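Local coordinates for protein uricase (Arthrobacter globiformis, PDB 2YZB) that catalyses the oxidation of uric acid by oxygen to 5-hydroxyisourate, which is further processed to (S)-allantoin, at residues A[18-23]-A[63-68]; A[159-164]-A[178-183]. All coordinates share one frame; numbering follows the deposited sequence.

How the contacts relate
Following the chain from its N terminus, strand 13-31 supplies residues 18-23, and strand 38-50 and helix 53-58 come next. Contact 1 then closes this excursion by bringing residues 63-68, at the start of helix 67-78, back against the first strand. Contact 2 opens only later: it closes the 165-177 loop within the connection from strand 143-157 to strand 182-192. The two are in series, neither nested nor crossed, and lie on opposite sides of the chain's centre, with their own centres about 48 Å apart. Both reach the same antiparallel sheet and both touch the second subunit. Each holds a different urate, so one chain contributes different parts to two intersubunit urate sites.

Contact 1 of 2, residues A[18-23]-A[63-68]. With URC (uric acid), chain I.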
loop_
_atom_site.group_PDB
_atom_site.type_symbol
_atom_site.label_atom_id
_atom_site.label_comp_id
_atom_site.label_asym_id
_atom_site.label_seq_id
_atom_site.Cartn_x
_atom_site.Cartn_y
_atom_site.Cartn_z
ATOM N N ASN A 18 17.994 -22.667 -5.842
ATOM C CA ASN A 18 16.548 -22.713 -5.659
ATOM C C ASN A 18 16.189 -22.865 -4.193
ATOM O O ASN A 18 17.003 -23.316 -3.388
ATOM C CB ASN A 18 15.924 -23.851 -6.489
ATOM C CG ASN A 18 16.377 -25.235 -6.045
ATOM O OD1 ASN A 18 15.816 -25.824 -5.117
ATOM N ND2 ASN A 18 17.400 -25.759 -6.708
ATOM N N GLN A 19 14.972 -22.457 -3.848
ATOM C CA GLN A 19 14.482 -22.558 -2.478
ATOM C C GLN A 19 12.970 -22.398 -2.519
ATOM O O GLN A 19 12.430 -21.794 -3.443
ATOM C CB GLN A 19 15.108 -21.474 -1.590
ATOM C CG GLN A 19 14.827 -20.038 -2.028
ATOM C CD GLN A 19 15.602 -19.013 -1.207
ATOM O OE1 GLN A 19 16.663 -19.316 -0.669
ATOM N NE2 GLN A 19 15.080 -17.790 -1.128
ATOM N N TYR A 20 12.285 -22.953 -1.528
ATOM C CA TYR A 20 10.835 -22.868 -1.498
ATOM C C TYR A 20 10.333 -23.071 -0.076
ATOM O O TYR A 20 10.995 -23.705 0.747
ATOM C CB TYR A 20 10.220 -23.954 -2.390
ATOM C CG TYR A 20 10.137 -25.288 -1.694
ATOM C CD1 TYR A 20 11.288 -26.029 -1.426
ATOM C CD2 TYR A 20 8.921 -25.763 -1.211
ATOM C CE1 TYR A 20 11.233 -27.203 -0.686
ATOM C CE2 TYR A 20 8.853 -26.930 -0.466
ATOM C CZ TYR A 20 10.014 -27.646 -0.203
ATOM O OH TYR A 20 9.955 -28.787 0.561
ATOM N N GLY A 21 9.150 -22.545 0.208
ATOM C CA GLY A 21 8.593 -22.727 1.532
ATOM C C GLY A 21 7.330 -21.919 1.694
ATOM O O GLY A 21 6.712 -21.517 0.709
ATOM N N LYS A 22 6.946 -21.684 2.941
ATOM C CA LYS A 22 5.757 -20.899 3.210
ATOM C C LYS A 22 6.192 -19.515 3.656
ATOM O O LYS A 22 7.017 -19.369 4.566
ATOM C CB LYS A 22 4.915 -21.542 4.304
ATOM C CG LYS A 22 3.591 -20.837 4.512
ATOM C CD LYS A 22 2.624 -21.126 3.377
ATOM C CE LYS A 22 2.131 -22.555 3.444
ATOM N NZ LYS A 22 1.103 -22.849 2.409
ATOM N N ALA A 23 5.634 -18.498 3.012
ATOM C CA ALA A 23 5.973 -17.120 3.342
ATOM C C ALA A 23 4.874 -16.409 4.130
ATOM O O ALA A 23 3.689 -16.715 4.004
ATOM C CB ALA A 23 6.281 -16.344 2.068
ATOM N N HIS A 63 10.818 -35.509 -2.303
ATOM C CA HIS A 63 11.629 -34.653 -1.428
ATOM C C HIS A 63 10.930 -33.356 -1.017
ATOM O O HIS A 63 11.457 -32.600 -0.208
ATOM C CB HIS A 63 12.943 -34.256 -2.114
ATOM C CG HIS A 63 13.882 -35.395 -2.347
ATOM N ND1 HIS A 63 13.680 -36.651 -1.815
ATOM C CD2 HIS A 63 15.041 -35.464 -3.044
ATOM C CE1 HIS A 63 14.672 -37.444 -2.177
ATOM N NE2 HIS A 63 15.512 -36.749 -2.922
ATOM N N VAL A 64 9.757 -33.094 -1.573
ATOM C CA VAL A 64 9.075 -31.848 -1.270
ATOM C C VAL A 64 8.246 -31.802 0.009
ATOM O O VAL A 64 7.072 -32.175 0.022
ATOM C CB VAL A 64 8.186 -31.404 -2.455
ATOM C CG1 VAL A 64 7.582 -30.033 -2.173
ATOM C CG2 VAL A 64 9.016 -31.346 -3.732
ATOM N N VAL A 65 8.881 -31.345 1.086
ATOM C CA VAL A 65 8.207 -31.166 2.363
ATOM C C VAL A 65 7.231 -30.033 2.059
ATOM O O VAL A 65 7.646 -28.898 1.831
ATOM C CB VAL A 65 9.187 -30.683 3.453
ATOM C CG1 VAL A 65 8.421 -30.318 4.709
ATOM C CG2 VAL A 65 10.213 -31.771 3.752
ATOM N N ALA A 66 5.945 -30.355 2.035
ATOM C CA ALA A 66 4.900 -29.386 1.721
ATOM C C ALA A 66 5.043 -28.025 2.410
ATOM O O ALA A 66 5.434 -27.940 3.575
ATOM C CB ALA A 66 3.544 -29.993 2.044
ATOM N N THR A 67 4.732 -26.955 1.686
ATOM C CA THR A 67 4.817 -25.632 2.286
ATOM C C THR A 67 3.773 -25.600 3.406
ATOM O O THR A 67 3.958 -24.924 4.414
ATOM C CB THR A 67 4.538 -24.492 1.258
ATOM O OG1 THR A 67 3.207 -24.610 0.750
ATOM C CG2 THR A 67 5.533 -24.550 0.089
ATOM N N ASP A 68 2.686 -26.348 3.230
ATOM C CA ASP A 68 1.633 -26.407 4.242
ATOM C C ASP A 68 2.183 -27.046 5.508
ATOM O O ASP A 68 1.796 -26.686 6.612
ATOM C CB ASP A 68 0.437 -27.232 3.755
ATOM C CG ASP A 68 -0.700 -27.265 4.774
ATOM O OD1 ASP A 68 -1.463 -26.281 4.865
ATOM O OD2 ASP A 68 -0.822 -28.271 5.501
HETATM N N1 URC I . 4.685 -26.940 -4.123
HETATM C C2 URC I . 3.425 -26.919 -4.725
HETATM C C6 URC I . 4.923 -26.976 -2.745
HETATM N N3 URC I . 2.308 -26.936 -3.922
HETATM O O11 URC I . 3.290 -26.887 -5.916
HETATM C C4 URC I . 2.430 -26.971 -2.593
HETATM C C5 URC I . 3.668 -26.991 -1.962
HETATM N N9 URC I . 1.437 -26.988 -1.710
HETATM O O13 URC I . 6.081 -26.992 -2.315
HETATM N N7 URC I . 3.455 -27.023 -0.656
HETATM C C8 URC I . 2.100 -27.020 -0.549
HETATM O O24 URC I . 1.536 -27.041 0.516
HETATM O O HOH W 1 -1.518 -24.512 2.597
#
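Tyr20 turns its ring in between its own backbone N and carbonyl (chi1 82°), which aims it from strand 13-31 across to the 63-68 loop, while Lys22 starts out opposite its N (chi1 -174°) and then bends at chi2 and chi3, folding its amine over Thr67. The phenol OH of Tyr20 donates to Val65 O at 2.6 Å, 30° off the carbonyl plane. Val65 O in turn lies near the plane of the Tyr20 ring, at its edge. Obliquely to that ring, Val64 CG1 packs 3.8 Å from Tyr20 CE2. Thr67 CG2 comes within 3.3 Å of Gly21 O, and Lys22 NZ donates to Thr67 OG1 at 3.2 Å, although the placement of that nitrogen is less certain. A water accepts from Lys22 NZ and donates to Asp68 OD1, bridging two opposite charges that do not touch. Ala66 is the N-cap of helix 67-78, and the backbone just after it faces the ligand: Thr67 N is 2.7 Å from urate N7, and Asp68 N donates to urate O24 at 3.0 Å. Residues 18-23 of strand 13-31 pair antiparallel with a strand of the second subunit, whose His251 packs on Lys22. Lys22 and Thr67 are consistent with the charge relay of uricase, with His251 supplied by the second subunit, and the geometry is that of the intersubunit urate site of this T-fold enzyme.

Contact 2 of 2, residues A[159-164]-A[178-183]; sequences TGSEFH and TDRILA. With URC (uric acid), chain L.
Ser161 OG is gripped from two directions: Arg180 NE donates to it at 3.0 Å, nearly straight at 162° and in the guanidinium plane, and water 3 lies 2.8 Å from the same Ser161 OG. That water also bonds to Glu162 O and to Arg180 NH2; with NE held by Ser161 OG and NH2 by the water, the plane of the guanidinium is kept from turning. One backbone bond, Arg180 N to Ser161 O at 3.1 Å, ties the loop to the stretch leading into strand 182-192. Phe163 CB sits over the guanidinium face, 3.5 Å above its centre, and the phenyl plane is only 9° from that of the guanidinium. The ring itself underlies urate, whose N3 is 3.6 Å above the phenyl plane, while Arg180 NH2 reaches the purine's edge and donates to urate O11 at 2.9 Å. A leucine in place of Arg180 would probably leave Ser161 OG and urate O11 without these donors and open a gap beside Phe163 CB. At the far end Thr159 OG1 donates to Asp179 OD1 at 2.9 Å from above the carboxylate plane; Arg32 of the third subunit forms a salt bridge to the same oxygen. Leu222 N and Gln223 OE1 of the same chain, with Asp68 N of the second subunit, also hydrogen-bond the ligand. Phe163 as an aromatic platform and Arg180 at the purine edge are part of what this chain gives to the intersubunit urate site of uricase.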
loop_
_atom_site.group_PDB
_atom_site.type_symbol
_atom_site.label_atom_id
_atom_site.label_comp_id
_atom_site.label_asym_id
_atom_site.label_seq_id
_atom_site.Cartn_x
_atom_site.Cartn_y
_atom_site.Cartn_z
ATOM N N THR A 159 17.575 20.838 11.976
ATOM C CA THR A 159 18.778 21.613 11.689
ATOM C C THR A 159 19.972 20.709 12.004
ATOM O O THR A 159 19.787 19.537 12.330
ATOM C CB THR A 159 18.855 22.916 12.535
ATOM O OG1 THR A 159 19.899 23.751 12.016
ATOM C CG2 THR A 159 19.148 22.606 13.999
ATOM N N GLY A 160 21.190 21.234 11.902
ATOM C CA GLY A 160 22.353 20.404 12.186
ATOM C C GLY A 160 22.685 19.509 11.005
ATOM O O GLY A 160 23.194 18.397 11.154
ATOM N N SER A 161 22.364 19.999 9.818
ATOM C CA SER A 161 22.636 19.283 8.586
ATOM C C SER A 161 23.030 20.308 7.526
ATOM O O SER A 161 22.376 21.340 7.371
ATOM C CB SER A 161 21.398 18.499 8.134
ATOM O OG SER A 161 21.593 17.936 6.845
ATOM N N GLU A 162 24.115 20.016 6.816
ATOM C CA GLU A 162 24.626 20.875 5.757
ATOM C C GLU A 162 24.943 19.986 4.567
ATOM O O GLU A 162 25.026 18.767 4.701
ATOM C CB GLU A 162 25.931 21.555 6.191
ATOM C CG GLU A 162 25.831 22.393 7.441
ATOM C CD GLU A 162 27.154 23.045 7.818
ATOM O OE1 GLU A 162 27.837 23.581 6.922
ATOM O OE2 GLU A 162 27.504 23.032 9.015
ATOM N N PHE A 163 25.101 20.610 3.405
ATOM C CA PHE A 163 25.496 19.901 2.194
ATOM C C PHE A 163 26.088 20.920 1.238
ATOM O O PHE A 163 25.369 21.702 0.600
ATOM C CB PHE A 163 24.339 19.175 1.511
ATOM C CG PHE A 163 24.793 18.260 0.400
ATOM C CD1 PHE A 163 25.659 17.200 0.671
ATOM C CD2 PHE A 163 24.418 18.490 -0.919
ATOM C CE1 PHE A 163 26.153 16.383 -0.354
ATOM C CE2 PHE A 163 24.903 17.680 -1.952
ATOM C CZ PHE A 163 25.776 16.624 -1.667
ATOM N N HIS A 164 27.413 20.919 1.162
ATOM C CA HIS A 164 28.124 21.842 0.295
ATOM C C HIS A 164 29.442 21.239 -0.168
ATOM O O HIS A 164 29.825 20.148 0.262
ATOM C CB HIS A 164 28.354 23.174 1.030
ATOM C CG HIS A 164 28.900 23.023 2.416
ATOM N ND1 HIS A 164 30.197 22.630 2.669
ATOM C CD2 HIS A 164 28.320 23.207 3.626
ATOM C CE1 HIS A 164 30.392 22.577 3.976
ATOM N NE2 HIS A 164 29.269 22.922 4.578
ATOM N N THR A 178 24.018 25.513 4.430
ATOM C CA THR A 178 24.613 25.179 5.720
ATOM C C THR A 178 23.515 24.917 6.757
ATOM O O THR A 178 23.799 24.748 7.948
ATOM C CB THR A 178 25.541 26.297 6.232
ATOM O OG1 THR A 178 24.787 27.503 6.416
ATOM C CG2 THR A 178 26.678 26.542 5.234
ATOM N N ASP A 179 22.265 24.887 6.298
ATOM C CA ASP A 179 21.128 24.625 7.185
ATOM C C ASP A 179 19.979 24.019 6.380
ATOM O O ASP A 179 19.363 24.690 5.548
ATOM C CB ASP A 179 20.643 25.916 7.857
ATOM C CG ASP A 179 19.887 25.658 9.160
ATOM O OD1 ASP A 179 19.213 24.608 9.290
ATOM O OD2 ASP A 179 19.958 26.519 10.061
ATOM N N ARG A 180 19.697 22.747 6.627
ATOM C CA ARG A 180 18.618 22.059 5.930
ATOM C C ARG A 180 18.074 20.948 6.822
ATOM O O ARG A 180 18.690 20.586 7.821
ATOM C CB ARG A 180 19.127 21.436 4.626
ATOM C CG ARG A 180 20.109 20.278 4.845
ATOM C CD ARG A 180 20.467 19.534 3.558
ATOM N NE ARG A 180 21.273 18.346 3.850
ATOM C CZ ARG A 180 21.623 17.429 2.955
ATOM N NH1 ARG A 180 21.248 17.546 1.686
ATOM N NH2 ARG A 180 22.334 16.372 3.336
ATOM N N ILE A 181 16.910 20.421 6.460
ATOM C CA ILE A 181 16.327 19.320 7.205
ATOM C C ILE A 181 16.942 18.035 6.656
ATOM O O ILE A 181 17.232 17.932 5.461
ATOM C CB ILE A 181 14.790 19.247 7.019
ATOM C CG1 ILE A 181 14.116 20.355 7.832
ATOM C CG2 ILE A 181 14.264 17.882 7.468
ATOM C CD1 ILE A 181 12.601 20.371 7.715
ATOM N N LEU A 182 17.177 17.075 7.537
ATOM C CA LEU A 182 17.714 15.784 7.121
ATOM C C LEU A 182 16.732 14.765 7.679
ATOM O O LEU A 182 16.642 14.593 8.895
ATOM C CB LEU A 182 19.112 15.545 7.711
ATOM C CG LEU A 182 19.724 14.182 7.358
ATOM C CD1 LEU A 182 19.985 14.107 5.860
ATOM C CD2 LEU A 182 21.013 13.970 8.125
ATOM N N ALA A 183 15.982 14.116 6.791
ATOM C CA ALA A 183 14.986 13.122 7.188
ATOM C C ALA A 183 15.221 11.829 6.421
ATOM O O ALA A 183 15.491 11.847 5.214
ATOM C CB ALA A 183 13.577 13.649 6.902
HETATM N N1 URC L . 24.105 13.389 -0.152
HETATM C C2 URC L . 23.420 14.230 0.724
HETATM C C6 URC L . 23.988 13.405 -1.543
HETATM N N3 URC L . 22.553 15.159 0.201
HETATM O O11 URC L . 23.568 14.160 1.920
HETATM C C4 URC L . 22.373 15.253 -1.125
HETATM C C5 URC L . 23.040 14.432 -2.017
HETATM N N9 URC L . 21.567 16.101 -1.760
HETATM O O13 URC L . 24.637 12.616 -2.224
HETATM N N7 URC L . 22.655 14.762 -3.240
HETATM C C8 URC L . 21.769 15.768 -3.044
HETATM O O24 URC L . 21.199 16.323 -3.965
HETATM O O HOH W 2 22.855 23.275 10.160
HETATM O O HOH W 3 23.722 16.535 5.727
#